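Local atomic coordinates of endo-1,3-beta-glucanase, family GH16 (Zobellia galactanivorans, PDB entry 5FUI), a protein that binds laminarin through the C-terminal family 6 carbohydrate-binding module of a marine bacterial laminarinase, probably anchoring the enzyme to its substrate. Residues 75-80 against 112-117; 16-21 against 45-50; 37-42 against 121-126; 70-75 against 86-91. All blocks are in the same frame, centred on the assembly; numbering follows the deposited sequence.

Interaction 1 of 4, residues 75-80 against 112-117; sequences SDLEAG and YQFGLY. With APY (2-aminomethyl-pyridine), chain C.
Leu77 and Tyr112 meet on the inward face of two antiparallel strands. Leu77 can be followed outward from its backbone. CB lies beside Tyr112 CB. CG is anti to the carbonyl carbon (chi1 -58°), and from it the two methyls part. CD1 goes over one face of the Tyr112 ring, toward the rim, 4.0 Å from the ring centroid: a CH-pi contact. CD2 meets the edge of the Phe114 ring, in its plane, with 3.8 Å to Phe114 CD1. Glu78 follows just beyond the strand. Its chain bends at chi2 (-65°), and OE2 takes the backbone N-H of Gln113 on its anti side, 2.8 Å from Gln113 N. That bond is almost straight at 176°. Glu78 N in turn donates to Gln113 O.

Asp76 and Gly115 are a hydrogen-bonded pair, and the Asp76 carboxylate stands on the other face. Asp76 OD2 accepts from the amine N of 2-aminomethyl-pyridine at 2.7 Å, while Asp76 OD1 takes a weaker bond from the same nitrogen. OD1 also receives a bond from a water, which bridges to Gln113 O and Ala79 N. A side chain at Gly115 would clash with Asp76 OD2 and with the ligand. Tyr117 and Trp44 complete the pocket. The carboxylate would suit a cationic amine, and the site is consistent with sugar binding on this face.

Interaction 2 of 4, residues 16-21 against 45-50; sequences ESYLYS and MSYPGI. With MG (magnesium ion), chain E.
Tyr18 CB sits over one face of the Tyr47 ring, a CH-pi contact at 4.1 Å from the ring centroid. On this inner side Tyr18 lies against the buried Tyr47 and Met45. Tyr18 CD2 touches Met45 CG at 3.7 Å. Ser46 O accepts from Leu19 N at 2.9 Å and, weakly, from Tyr20 N. Leu19 and Tyr20 thus both face Ser46, a classic beta bulge. An alanine in place of Tyr47 would probably open a gap beneath Tyr18 CB and leave Ala15 O without its bond from the hydroxyl.

On the solvent side Leu19 CB and Pro48 CD meet just as closely, at 3.6 Å, but in the open. The Tyr20 ring brings CD2 no nearer than 4.4 Å to Ser46 OG. Glu16 turns from the contact and binds the magnesium ion through OE1, with Glu14, Glu34 and Asn126. The short strand 20-22 edges the five-stranded sheet. Strand 44-52 lies between it and strand 110-118, and Tyr47 reaches inward to Ile13 and Ile128 of the facing sheet.

Interaction 3 of 4, residues 37-42 against 121-126; sequences GYINNG and GGWNIN. With MG (magnesium ion), chain E; APY (2-aminomethyl-pyridine), chain D; GOL (glycerol), chain B.
Ile39 sets CG1 anti to its carbonyl carbon (chi1 -54°) and CD1 anti to CA (chi2 -170°), and this extended branch reaches Trp123. Ile39 CD1 stands over one face of the indole, 3.7 Å from the centroid of the six-membered ring, a CH-pi contact. Ile39 CG2 touches Trp123 CE2 at 3.7 Å. Ile39 CD1 also meets Ile125 CG2.

Polar bonds tie the two segments beside this apolar patch. Asn41 OD1 accepts from Gly121 N at 2.9 Å. Gly122 N donates to Ile39 O, a bond to be taken with caution, since Ile39 O is doubtfully placed. A side chain at Gly121 would clash with Asn40 CA. A water links Ile39 N to Trp123 O. Near the surface, Asn124 ND2 donates to glycerol O3 at 2.6 Å, and Tyr38 N donates to the same oxygen at 2.8 Å. Glycerol C2 lies over one face of the Tyr38 ring. A second 2-aminomethyl-pyridine sits beside Tyr38 and Gly122, though its exact placement is doubtful. Asn126 binds magnesium through both O and OD1. Trp123 NE1 bonds Ser118 OG, and its ring stacks on Phe73. Ile39 and Trp123 thus pack beside the polar groups of Tyr38 and Asn124 that hold the glycerol. The glycerol probably comes from the crystallisation liquor, but its bonds may hint at a sugar-binding site in the loops, as in other family 6 modules.

Interaction 4 of 4, residues 70-75 against 86-91; sequences GGRFSS and ELSVPN
Phe73 and Leu87 are a hydrogen-bonded antiparallel pair whose side chains cross at a slant on the buried face. Leu87 CB stands over one face of the Phe73 ring, 3.8 Å from its centroid, a CH-pi contact. Val89 comes at about a right angle, with CG2 at the ring edge, 3.7 Å from Phe73 CE1.

On the outer face Arg72 grips Glu86 side-on. NE and NH2 both donate to Glu86 OE1, at 2.9 Å from NE and 3.0 Å from NH2. The carboxylate is turned almost perpendicular to the guanidinium (87°), yet OE1 stays in the guanidinium plane. An alanine in place of Arg72 would remove both donors and would probably leave the Glu86 carboxylate without its charged mate. At the open end of the hairpin, one water joins Gly70 N to Val89 O and another joins Gly71 N to it. Both donors of Arg72 fall on one oxygen, so OE1 would probably carry much of the charge interaction on the outer face, while the side chains of the inner face meet through apolar ring contacts.

Interactions 1, 2 and 4 belong to one five-stranded antiparallel sheet. Interaction 1 is the most buried, at strands 72-77 and 110-118. Interaction 2 lies at one edge of the sheet and interaction 4 at the other, their centres about 18 Å apart. Interactions 1 and 4 share Ser75; interactions 1 and 2 meet where Phe114 O pairs with Tyr47 N. Interaction 3 joins a loop to a loop and the start of strand 124-131, and touches interaction 4 through Trp123 and Phe73. Apolar groups fill the buried faces of interactions 1 and 4, whereas Leu19 and Pro48 of interaction 2 meet in the open. 2-Aminomethyl-pyridine lies by interactions 1 and 3, and the magnesium ion is shared by 2 and 3.

Interaction 1 of 4, residues 75-80 against 112-117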
loop_
_atom_site.group_PDB
_atom_site.type_symbol
_atom_site.label_atom_id
_atom_site.label_comp_id
_atom_site.label_asym_id
_atom_site.label_seq_id
_atom_site.Cartn_x
_atom_site.Cartn_y
_atom_site.Cartn_z
ATOM N N SER A 75 3.655 4.718 -4.278
ATOM C CA SER A 75 3.198 3.535 -5.049
ATOM C C SER A 75 3.697 3.679 -6.509
ATOM O O SER A 75 3.810 4.791 -7.049
ATOM C CB SER A 75 1.688 3.351 -5.036
ATOM O OG SER A 75 1.093 4.555 -5.466
ATOM N N ASP A 76 4.035 2.516 -7.110
ATOM C CA ASP A 76 4.572 2.529 -8.472
ATOM C C ASP A 76 4.295 1.245 -9.195
ATOM O O ASP A 76 3.952 0.232 -8.551
ATOM C CB ASP A 76 6.095 2.782 -8.429
ATOM C CG ASP A 76 6.862 1.592 -7.984
ATOM O OD1 ASP A 76 7.120 0.696 -8.781
ATOM O OD2 ASP A 76 7.171 1.453 -6.761
ATOM N N LEU A 77 4.402 1.293 -10.528
ATOM C CA LEU A 77 4.320 0.086 -11.345
ATOM C C LEU A 77 5.687 -0.183 -12.009
ATOM O O LEU A 77 6.412 0.771 -12.431
ATOM C CB LEU A 77 3.277 0.320 -12.464
ATOM C CG LEU A 77 1.883 0.688 -11.976
ATOM C CD1 LEU A 77 1.006 0.970 -13.197
ATOM C CD2 LEU A 77 1.320 -0.313 -10.945
ATOM N N GLU A 78 6.021 -1.490 -12.047
ATOM C CA GLU A 78 7.253 -1.950 -12.759
ATOM C C GLU A 78 8.501 -1.307 -12.244
ATOM O O GLU A 78 9.311 -0.714 -13.023
ATOM C CB GLU A 78 7.099 -1.689 -14.292
ATOM C CG GLU A 78 5.926 -2.491 -14.865
ATOM C CD GLU A 78 6.248 -4.015 -14.745
ATOM O OE1 GLU A 78 7.310 -4.500 -15.208
ATOM O OE2 GLU A 78 5.514 -4.803 -14.139
ATOM N N ALA A 79 8.672 -1.351 -10.927
ATOM C CA ALA A 79 9.914 -0.840 -10.324
ATOM C C ALA A 79 10.250 0.618 -10.700
ATOM O O ALA A 79 11.399 1.010 -11.082
ATOM C CB ALA A 79 11.100 -1.836 -10.562
ATOM N N GLY A 80 9.197 1.455 -10.692
ATOM C CA GLY A 80 9.359 2.895 -10.869
ATOM C C GLY A 80 9.285 3.335 -12.299
ATOM O O GLY A 80 9.409 4.509 -12.540
ATOM N N TYR A 112 0.869 -5.555 -14.053
ATOM C CA TYR A 112 2.066 -4.922 -13.569
ATOM C C TYR A 112 2.494 -5.439 -12.214
ATOM O O TYR A 112 1.676 -5.877 -11.397
ATOM C CB TYR A 112 1.841 -3.357 -13.424
ATOM C CG TYR A 112 1.317 -2.709 -14.685
ATOM C CD1 TYR A 112 2.160 -2.412 -15.697
ATOM C CD2 TYR A 112 0.014 -2.347 -14.840
ATOM C CE1 TYR A 112 1.711 -1.784 -16.838
ATOM C CE2 TYR A 112 -0.484 -1.724 -15.978
ATOM C CZ TYR A 112 0.359 -1.448 -16.980
ATOM O OH TYR A 112 -0.133 -0.835 -18.127
ATOM N N GLN A 113 3.786 -5.296 -11.954
ATOM C CA GLN A 113 4.325 -5.444 -10.608
ATOM C C GLN A 113 4.008 -4.130 -9.881
ATOM O O GLN A 113 4.446 -3.055 -10.316
ATOM C CB GLN A 113 5.837 -5.730 -10.661
ATOM C CG GLN A 113 6.542 -5.847 -9.332
ATOM C CD GLN A 113 8.018 -6.269 -9.502
ATOM O OE1 GLN A 113 8.299 -7.456 -9.674
ATOM N NE2 GLN A 113 8.971 -5.287 -9.439
ATOM N N PHE A 114 3.291 -4.239 -8.756
ATOM C CA PHE A 114 2.865 -3.060 -7.968
ATOM C C PHE A 114 3.753 -2.904 -6.747
ATOM O O PHE A 114 3.933 -3.893 -6.010
ATOM C CB PHE A 114 1.399 -3.287 -7.615
ATOM C CG PHE A 114 0.743 -2.184 -6.792
ATOM C CD1 PHE A 114 0.277 -1.006 -7.376
ATOM C CD2 PHE A 114 0.545 -2.388 -5.455
ATOM C CE1 PHE A 114 -0.312 -0.034 -6.581
ATOM C CE2 PHE A 114 -0.068 -1.427 -4.678
ATOM C CZ PHE A 114 -0.469 -0.247 -5.234
ATOM N N GLY A 115 4.379 -1.729 -6.532
ATOM C CA GLY A 115 5.323 -1.565 -5.466
ATOM C C GLY A 115 4.893 -0.462 -4.499
ATOM O O GLY A 115 4.384 0.575 -4.939
ATOM N N LEU A 116 5.129 -0.692 -3.199
ATOM C CA LEU A 116 4.953 0.345 -2.158
ATOM C C LEU A 116 6.292 0.573 -1.491
ATOM O O LEU A 116 6.940 -0.410 -1.120
ATOM C CB LEU A 116 3.924 -0.138 -1.058
ATOM C CG LEU A 116 2.542 -0.401 -1.664
ATOM C CD1 LEU A 116 1.612 -0.805 -0.519
ATOM C CD2 LEU A 116 2.069 0.834 -2.392
ATOM N N TYR A 117 6.711 1.831 -1.427
ATOM C CA TYR A 117 8.041 2.094 -0.921
ATOM C C TYR A 117 7.923 3.096 0.203
ATOM O O TYR A 117 7.385 4.205 0.020
ATOM C CB TYR A 117 8.871 2.715 -2.092
ATOM C CG TYR A 117 10.361 2.463 -2.006
ATOM C CD1 TYR A 117 11.105 2.972 -0.956
ATOM C CD2 TYR A 117 11.025 1.639 -2.963
ATOM C CE1 TYR A 117 12.492 2.745 -0.857
ATOM C CE2 TYR A 117 12.372 1.408 -2.897
ATOM C CZ TYR A 117 13.117 1.995 -1.890
ATOM O OH TYR A 117 14.474 1.688 -1.843
HETATM N N APY C . 8.914 -0.542 -6.427
HETATM C CM APY C . 8.838 -0.875 -5.017
HETATM C C2 APY C . 10.125 -1.679 -5.103
HETATM C C3 APY C . 11.300 -1.084 -4.711
HETATM C C4 APY C . 12.537 -1.757 -4.847
HETATM C C5 APY C . 12.557 -3.010 -5.485
HETATM C C6 APY C . 11.372 -3.601 -5.893
HETATM N N1 APY C . 10.191 -2.902 -5.740
HETATM O O HOH W 1 6.712 -1.987 -8.787
#

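Interaction 2 of 4, residues 16-21 against 45-50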
loop_
_atom_site.group_PDB
_atom_site.type_symbol
_atom_site.label_atom_id
_atom_site.label_comp_id
_atom_site.label_asym_id
_atom_site.label_seq_id
_atom_site.Cartn_x
_atom_site.Cartn_y
_atom_site.Cartn_z
ATOM N N GLU A 16 -0.039 -8.279 3.316
ATOM C CA GLU A 16 0.918 -9.313 3.744
ATOM C C GLU A 16 1.212 -10.307 2.595
ATOM O O GLU A 16 1.979 -11.214 2.784
ATOM C CB GLU A 16 0.421 -9.976 5.034
ATOM C CG GLU A 16 -0.755 -10.932 4.854
ATOM C CD GLU A 16 -2.116 -10.254 4.961
ATOM O OE1 GLU A 16 -2.241 -9.001 4.788
ATOM O OE2 GLU A 16 -3.112 -10.945 5.284
ATOM N N SER A 17 0.558 -10.160 1.448
ATOM C CA SER A 17 0.663 -11.095 0.307
ATOM C C SER A 17 1.784 -10.763 -0.634
ATOM O O SER A 17 1.869 -11.327 -1.739
ATOM C CB SER A 17 -0.682 -11.185 -0.430
ATOM O OG SER A 17 -0.887 -10.035 -1.260
ATOM N N TYR A 18 2.684 -9.872 -0.219
ATOM C CA TYR A 18 3.776 -9.472 -1.122
ATOM C C TYR A 18 4.690 -10.658 -1.531
ATOM O O TYR A 18 4.802 -11.633 -0.745
ATOM C CB TYR A 18 4.697 -8.421 -0.466
ATOM C CG TYR A 18 5.156 -8.722 0.937
ATOM C CD1 TYR A 18 6.212 -9.641 1.197
ATOM C CD2 TYR A 18 4.587 -8.053 2.003
ATOM C CE1 TYR A 18 6.641 -9.901 2.524
ATOM C CE2 TYR A 18 4.990 -8.264 3.277
ATOM C CZ TYR A 18 6.033 -9.170 3.538
ATOM O OH TYR A 18 6.402 -9.405 4.845
ATOM N N LEU A 19 5.247 -10.621 -2.740
ATOM C CA LEU A 19 6.248 -11.679 -3.131
ATOM C C LEU A 19 7.596 -11.287 -2.615
ATOM O O LEU A 19 8.319 -12.172 -2.187
ATOM C CB LEU A 19 6.250 -11.861 -4.633
ATOM C CG LEU A 19 7.209 -12.870 -5.242
ATOM C CD1 LEU A 19 6.826 -14.251 -4.782
ATOM C CD2 LEU A 19 7.139 -12.798 -6.792
ATOM N N TYR A 20 7.968 -9.993 -2.677
ATOM C CA TYR A 20 9.269 -9.574 -2.161
ATOM C C TYR A 20 9.029 -8.422 -1.238
ATOM O O TYR A 20 8.113 -7.680 -1.443
ATOM C CB TYR A 20 10.207 -9.137 -3.251
ATOM C CG TYR A 20 10.338 -10.160 -4.410
ATOM C CD1 TYR A 20 11.072 -11.325 -4.276
ATOM C CD2 TYR A 20 9.735 -9.867 -5.620
ATOM C CE1 TYR A 20 11.193 -12.207 -5.373
ATOM C CE2 TYR A 20 9.823 -10.674 -6.708
ATOM C CZ TYR A 20 10.550 -11.837 -6.597
ATOM O OH TYR A 20 10.586 -12.629 -7.744
ATOM N N SER A 21 9.957 -8.245 -0.302
ATOM C CA SER A 21 9.908 -7.105 0.609
ATOM C C SER A 21 11.319 -6.823 1.140
ATOM O O SER A 21 12.283 -7.673 1.018
ATOM C CB SER A 21 9.001 -7.360 1.820
ATOM O OG SER A 21 9.553 -8.429 2.628
ATOM N N MET A 45 7.569 -3.153 -0.284
ATOM C CA MET A 45 6.896 -4.427 -0.571
ATOM C C MET A 45 6.552 -4.426 -2.035
ATOM O O MET A 45 6.158 -3.375 -2.576
ATOM C CB MET A 45 5.631 -4.578 0.244
ATOM C CG MET A 45 5.811 -4.588 1.747
ATOM S SD MET A 45 5.775 -2.867 2.489
ATOM C CE MET A 45 4.053 -2.588 2.510
ATOM N N SER A 46 6.570 -5.582 -2.668
ATOM C CA SER A 46 6.273 -5.669 -4.097
ATOM C C SER A 46 5.243 -6.795 -4.344
ATOM O O SER A 46 5.430 -7.905 -3.863
ATOM C CB SER A 46 7.589 -5.965 -4.847
ATOM O OG SER A 46 7.478 -6.131 -6.227
ATOM N N TYR A 47 4.242 -6.503 -5.178
ATOM C CA TYR A 47 3.103 -7.419 -5.465
ATOM C C TYR A 47 3.038 -7.657 -6.982
ATOM O O TYR A 47 2.683 -6.780 -7.748
ATOM C CB TYR A 47 1.814 -6.718 -5.004
ATOM C CG TYR A 47 1.840 -6.293 -3.556
ATOM C CD1 TYR A 47 2.376 -5.033 -3.167
ATOM C CD2 TYR A 47 1.380 -7.179 -2.520
ATOM C CE1 TYR A 47 2.398 -4.649 -1.819
ATOM C CE2 TYR A 47 1.414 -6.784 -1.172
ATOM C CZ TYR A 47 1.986 -5.528 -0.823
ATOM O OH TYR A 47 2.065 -5.093 0.453
ATOM N N PRO A 48 3.426 -8.851 -7.452
ATOM C CA PRO A 48 3.393 -9.114 -8.906
ATOM C C PRO A 48 1.948 -9.393 -9.415
ATOM O O PRO A 48 1.031 -9.791 -8.671
ATOM C CB PRO A 48 4.266 -10.351 -9.053
ATOM C CG PRO A 48 3.920 -11.116 -7.822
ATOM C CD PRO A 48 4.022 -10.003 -6.741
ATOM N N GLY A 49 1.790 -9.167 -10.706
ATOM C CA GLY A 49 0.605 -9.657 -11.371
ATOM C C GLY A 49 -0.653 -8.906 -11.088
ATOM O O GLY A 49 -1.777 -9.459 -11.124
ATOM N N ILE A 50 -0.537 -7.595 -10.831
ATOM C CA ILE A 50 -1.748 -6.802 -10.545
ATOM C C ILE A 50 -2.347 -6.292 -11.901
ATOM O O ILE A 50 -1.660 -5.539 -12.693
ATOM C CB ILE A 50 -1.440 -5.618 -9.569
ATOM C CG1 ILE A 50 -0.798 -6.123 -8.270
ATOM C CG2 ILE A 50 -2.727 -4.816 -9.409
ATOM C CD1 ILE A 50 -1.535 -7.283 -7.671
HETATM MG MG MG E . -4.071 -7.776 5.733
HETATM O O HOH W 2 -5.440 -9.622 6.170
#

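Interaction 3 of 4, residues 37-42 against 121-126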
loop_
_atom_site.group_PDB
_atom_site.type_symbol
_atom_site.label_atom_id
_atom_site.label_comp_id
_atom_site.label_asym_id
_atom_site.label_seq_id
_atom_site.Cartn_x
_atom_site.Cartn_y
_atom_site.Cartn_z
ATOM N N GLY A 37 3.835 -4.558 9.488
ATOM C CA GLY A 37 4.288 -3.600 10.473
ATOM C C GLY A 37 5.824 -3.502 10.491
ATOM O O GLY A 37 6.491 -4.100 9.638
ATOM N N TYR A 38 6.307 -2.751 11.485
ATOM C CA TYR A 38 7.747 -2.538 11.672
ATOM C C TYR A 38 8.363 -2.039 10.338
ATOM O O TYR A 38 9.437 -2.455 9.873
ATOM C CB TYR A 38 8.461 -3.824 12.157
ATOM C CG TYR A 38 7.858 -4.291 13.464
ATOM C CD1 TYR A 38 8.185 -3.614 14.664
ATOM C CD2 TYR A 38 6.814 -5.217 13.472
ATOM C CE1 TYR A 38 7.552 -3.948 15.883
ATOM C CE2 TYR A 38 6.213 -5.635 14.676
ATOM C CZ TYR A 38 6.540 -4.940 15.868
ATOM O OH TYR A 38 5.881 -5.347 17.050
ATOM N N ILE A 39 7.696 -1.025 9.779
ATOM C CA ILE A 39 8.075 -0.422 8.522
ATOM C C ILE A 39 8.945 0.801 8.837
ATOM O O ILE A 39 8.609 1.637 9.660
ATOM C CB ILE A 39 6.801 -0.004 7.728
ATOM C CG1 ILE A 39 5.840 -1.207 7.573
ATOM C CG2 ILE A 39 7.237 0.621 6.351
ATOM C CD1 ILE A 39 4.687 -0.890 6.582
ATOM N N ASN A 40 10.113 0.793 8.214
ATOM C CA ASN A 40 11.111 1.825 8.412
ATOM C C ASN A 40 11.306 2.671 7.162
ATOM O O ASN A 40 10.766 2.361 6.132
ATOM C CB ASN A 40 12.460 1.190 8.803
ATOM C CG ASN A 40 12.376 0.433 10.089
ATOM O OD1 ASN A 40 12.910 -0.680 10.168
ATOM N ND2 ASN A 40 11.811 0.980 11.065
ATOM N N ASN A 41 12.087 3.728 7.253
ATOM C CA ASN A 41 12.487 4.444 6.030
ATOM C C ASN A 41 13.180 3.387 5.140
ATOM O O ASN A 41 14.079 2.684 5.622
ATOM C CB ASN A 41 13.547 5.502 6.403
ATOM C CG ASN A 41 12.979 6.677 7.169
ATOM O OD1 ASN A 41 11.909 6.640 7.688
ATOM N ND2 ASN A 41 13.709 7.808 7.136
ATOM N N GLY A 42 12.855 3.360 3.857
ATOM C CA GLY A 42 13.525 2.474 2.942
ATOM C C GLY A 42 13.033 1.046 2.891
ATOM O O GLY A 42 13.433 0.242 2.012
ATOM N N GLY A 121 9.129 5.834 7.663
ATOM C CA GLY A 121 8.525 4.722 8.353
ATOM C C GLY A 121 7.552 5.124 9.477
ATOM O O GLY A 121 7.134 6.288 9.615
ATOM N N GLY A 122 7.198 4.061 10.244
ATOM C CA GLY A 122 6.312 4.271 11.403
ATOM C C GLY A 122 4.832 4.166 11.083
ATOM O O GLY A 122 4.041 4.752 11.769
ATOM N N TRP A 123 4.488 3.397 10.072
ATOM C CA TRP A 123 3.108 3.167 9.645
ATOM C C TRP A 123 2.914 1.698 9.376
ATOM O O TRP A 123 3.901 0.929 9.169
ATOM C CB TRP A 123 2.733 4.027 8.394
ATOM C CG TRP A 123 3.687 3.790 7.219
ATOM C CD1 TRP A 123 4.950 4.332 7.079
ATOM C CD2 TRP A 123 3.475 2.915 6.061
ATOM N NE1 TRP A 123 5.530 3.920 5.877
ATOM C CE2 TRP A 123 4.659 3.014 5.256
ATOM C CE3 TRP A 123 2.429 2.067 5.626
ATOM C CZ2 TRP A 123 4.805 2.302 4.074
ATOM C CZ3 TRP A 123 2.584 1.403 4.381
ATOM C CH2 TRP A 123 3.761 1.523 3.650
ATOM N N ASN A 124 1.623 1.286 9.504
ATOM C CA ASN A 124 1.229 -0.140 9.247
ATOM C C ASN A 124 0.285 -0.183 8.065
ATOM O O ASN A 124 -0.437 0.855 7.809
ATOM C CB ASN A 124 0.503 -0.732 10.430
ATOM C CG ASN A 124 1.380 -0.936 11.678
ATOM O OD1 ASN A 124 0.809 -1.026 12.808
ATOM N ND2 ASN A 124 2.665 -0.957 11.538
ATOM N N ILE A 125 0.179 -1.311 7.357
ATOM C CA ILE A 125 -0.835 -1.426 6.318
ATOM C C ILE A 125 -1.451 -2.834 6.302
ATOM O O ILE A 125 -0.737 -3.831 6.400
ATOM C CB ILE A 125 -0.221 -1.030 4.937
ATOM C CG1 ILE A 125 -1.287 -1.211 3.868
ATOM C CG2 ILE A 125 1.074 -1.899 4.629
ATOM C CD1 ILE A 125 -0.927 -0.493 2.559
ATOM N N ASN A 126 -2.769 -2.859 6.159
ATOM C CA ASN A 126 -3.561 -4.074 6.215
ATOM C C ASN A 126 -3.837 -4.614 4.771
ATOM O O ASN A 126 -3.588 -5.815 4.472
ATOM C CB ASN A 126 -4.894 -3.819 6.976
ATOM C CG ASN A 126 -5.791 -5.036 7.088
ATOM O OD1 ASN A 126 -5.406 -6.145 6.796
ATOM N ND2 ASN A 126 -7.036 -4.808 7.553
HETATM MG MG MG E . -4.071 -7.776 5.733
HETATM N N APY D . 8.163 1.462 17.206
HETATM C CM APY D . 7.758 0.294 16.364
HETATM C C2 APY D . 8.196 0.444 14.906
HETATM C C3 APY D . 9.421 -0.192 14.473
HETATM C C4 APY D . 9.834 -0.078 13.119
HETATM C C5 APY D . 8.945 0.740 12.321
HETATM C C6 APY D . 7.797 1.374 12.745
HETATM N N1 APY D . 7.403 1.215 14.037
HETATM C C1 GOL B . 3.533 -2.421 16.740
HETATM O O1 GOL B . 2.876 -3.752 16.953
HETATM C C2 GOL B . 3.743 -2.430 15.229
HETATM O O2 GOL B . 2.408 -2.427 14.709
HETATM C C3 GOL B . 4.560 -1.259 14.729
HETATM O O3 GOL B . 4.642 -1.279 13.269
HETATM O O HOH W 3 5.640 0.496 11.318
HETATM O O HOH W 2 -5.440 -9.622 6.170
#

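Interaction 4 of 4, residues 70-75 against 86-91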
loop_
_atom_site.group_PDB
_atom_site.type_symbol
_atom_site.label_atom_id
_atom_site.label_comp_id
_atom_site.label_asym_id
_atom_site.label_seq_id
_atom_site.Cartn_x
_atom_site.Cartn_y
_atom_site.Cartn_z
ATOM N N GLY A 70 3.838 11.491 10.296
ATOM C CA GLY A 70 4.829 11.513 9.199
ATOM C C GLY A 70 5.077 10.266 8.379
ATOM O O GLY A 70 5.922 10.279 7.459
ATOM N N GLY A 71 4.388 9.162 8.674
ATOM C CA GLY A 71 4.529 7.969 7.798
ATOM C C GLY A 71 4.189 8.357 6.365
ATOM O O GLY A 71 3.227 9.121 6.128
ATOM N N ARG A 72 4.912 7.840 5.395
ATOM C CA ARG A 72 4.706 8.303 4.012
ATOM C C ARG A 72 5.228 7.221 3.124
ATOM O O ARG A 72 6.289 6.626 3.401
ATOM C CB ARG A 72 5.497 9.624 3.766
ATOM C CG ARG A 72 5.093 10.244 2.445
ATOM C CD ARG A 72 6.009 11.493 2.246
ATOM N NE ARG A 72 5.560 12.145 1.021
ATOM C CZ ARG A 72 4.749 13.169 0.959
ATOM N NH1 ARG A 72 4.326 13.763 2.062
ATOM N NH2 ARG A 72 4.402 13.636 -0.219
ATOM N N PHE A 73 4.506 6.935 2.049
ATOM C CA PHE A 73 4.990 5.921 1.103
ATOM C C PHE A 73 4.597 6.290 -0.315
ATOM O O PHE A 73 3.691 7.122 -0.530
ATOM C CB PHE A 73 4.512 4.495 1.471
ATOM C CG PHE A 73 3.013 4.319 1.478
ATOM C CD1 PHE A 73 2.277 4.528 2.713
ATOM C CD2 PHE A 73 2.341 3.883 0.321
ATOM C CE1 PHE A 73 0.925 4.276 2.692
ATOM C CE2 PHE A 73 0.977 3.652 0.335
ATOM C CZ PHE A 73 0.265 3.811 1.525
ATOM N N SER A 74 5.339 5.720 -1.268
ATOM C CA SER A 74 5.007 5.911 -2.721
ATOM C C SER A 74 4.515 4.597 -3.282
ATOM O O SER A 74 4.851 3.523 -2.784
ATOM C CB SER A 74 6.242 6.372 -3.521
ATOM O OG SER A 74 7.276 5.349 -3.429
ATOM N N SER A 75 3.655 4.718 -4.278
ATOM C CA SER A 75 3.198 3.535 -5.049
ATOM C C SER A 75 3.697 3.679 -6.509
ATOM O O SER A 75 3.810 4.791 -7.049
ATOM C CB SER A 75 1.688 3.351 -5.036
ATOM O OG SER A 75 1.093 4.555 -5.466
ATOM N N GLU A 86 2.206 9.505 -4.018
ATOM C CA GLU A 86 2.606 9.306 -2.658
ATOM C C GLU A 86 1.419 9.477 -1.720
ATOM O O GLU A 86 0.461 10.220 -1.965
ATOM C CB GLU A 86 3.689 10.253 -2.252
ATOM C CG GLU A 86 4.931 10.132 -3.113
ATOM C CD GLU A 86 6.059 11.111 -2.833
ATOM O OE1 GLU A 86 6.049 11.759 -1.793
ATOM O OE2 GLU A 86 6.931 11.104 -3.704
ATOM N N LEU A 87 1.461 8.758 -0.589
ATOM C CA LEU A 87 0.381 8.759 0.401
ATOM C C LEU A 87 1.010 9.137 1.738
ATOM O O LEU A 87 2.058 8.604 2.107
ATOM C CB LEU A 87 -0.194 7.257 0.573
ATOM C CG LEU A 87 -1.028 6.638 -0.567
ATOM C CD1 LEU A 87 -2.244 7.526 -0.893
ATOM C CD2 LEU A 87 -0.140 6.354 -1.793
ATOM N N SER A 88 0.363 10.044 2.454
ATOM C CA SER A 88 0.685 10.296 3.858
ATOM C C SER A 88 -0.239 9.459 4.747
ATOM O O SER A 88 -1.479 9.377 4.511
ATOM C CB SER A 88 0.371 11.774 4.150
ATOM O OG SER A 88 1.312 12.537 3.427
ATOM N N VAL A 89 0.302 8.875 5.821
ATOM C CA VAL A 89 -0.496 8.046 6.734
ATOM C C VAL A 89 -0.831 8.973 7.933
ATOM O O VAL A 89 0.061 9.485 8.633
ATOM C CB VAL A 89 0.329 6.822 7.250
ATOM C CG1 VAL A 89 -0.509 6.055 8.241
ATOM C CG2 VAL A 89 0.710 5.918 6.054
ATOM N N PRO A 90 -2.159 9.172 8.220
ATOM C CA PRO A 90 -2.541 9.954 9.376
ATOM C C PRO A 90 -2.026 9.335 10.649
ATOM O O PRO A 90 -1.872 8.117 10.749
ATOM C CB PRO A 90 -4.103 9.908 9.355
ATOM C CG PRO A 90 -4.371 9.707 7.835
ATOM C CD PRO A 90 -3.323 8.719 7.417
ATOM N N ASN A 91 -1.830 10.188 11.642
ATOM C CA ASN A 91 -1.629 9.686 13.021
ATOM C C ASN A 91 -3.007 9.284 13.586
ATOM O O ASN A 91 -3.874 10.135 13.937
ATOM C CB ASN A 91 -0.985 10.736 13.882
ATOM C CG ASN A 91 -0.668 10.198 15.259
ATOM O OD1 ASN A 91 -1.248 9.232 15.727
ATOM N ND2 ASN A 91 0.327 10.873 15.948
HETATM O O HOH W 4 1.158 11.924 9.339
HETATM O O HOH W 5 2.135 8.412 10.239
HETATM O O HOH W 6 3.024 11.901 6.323
#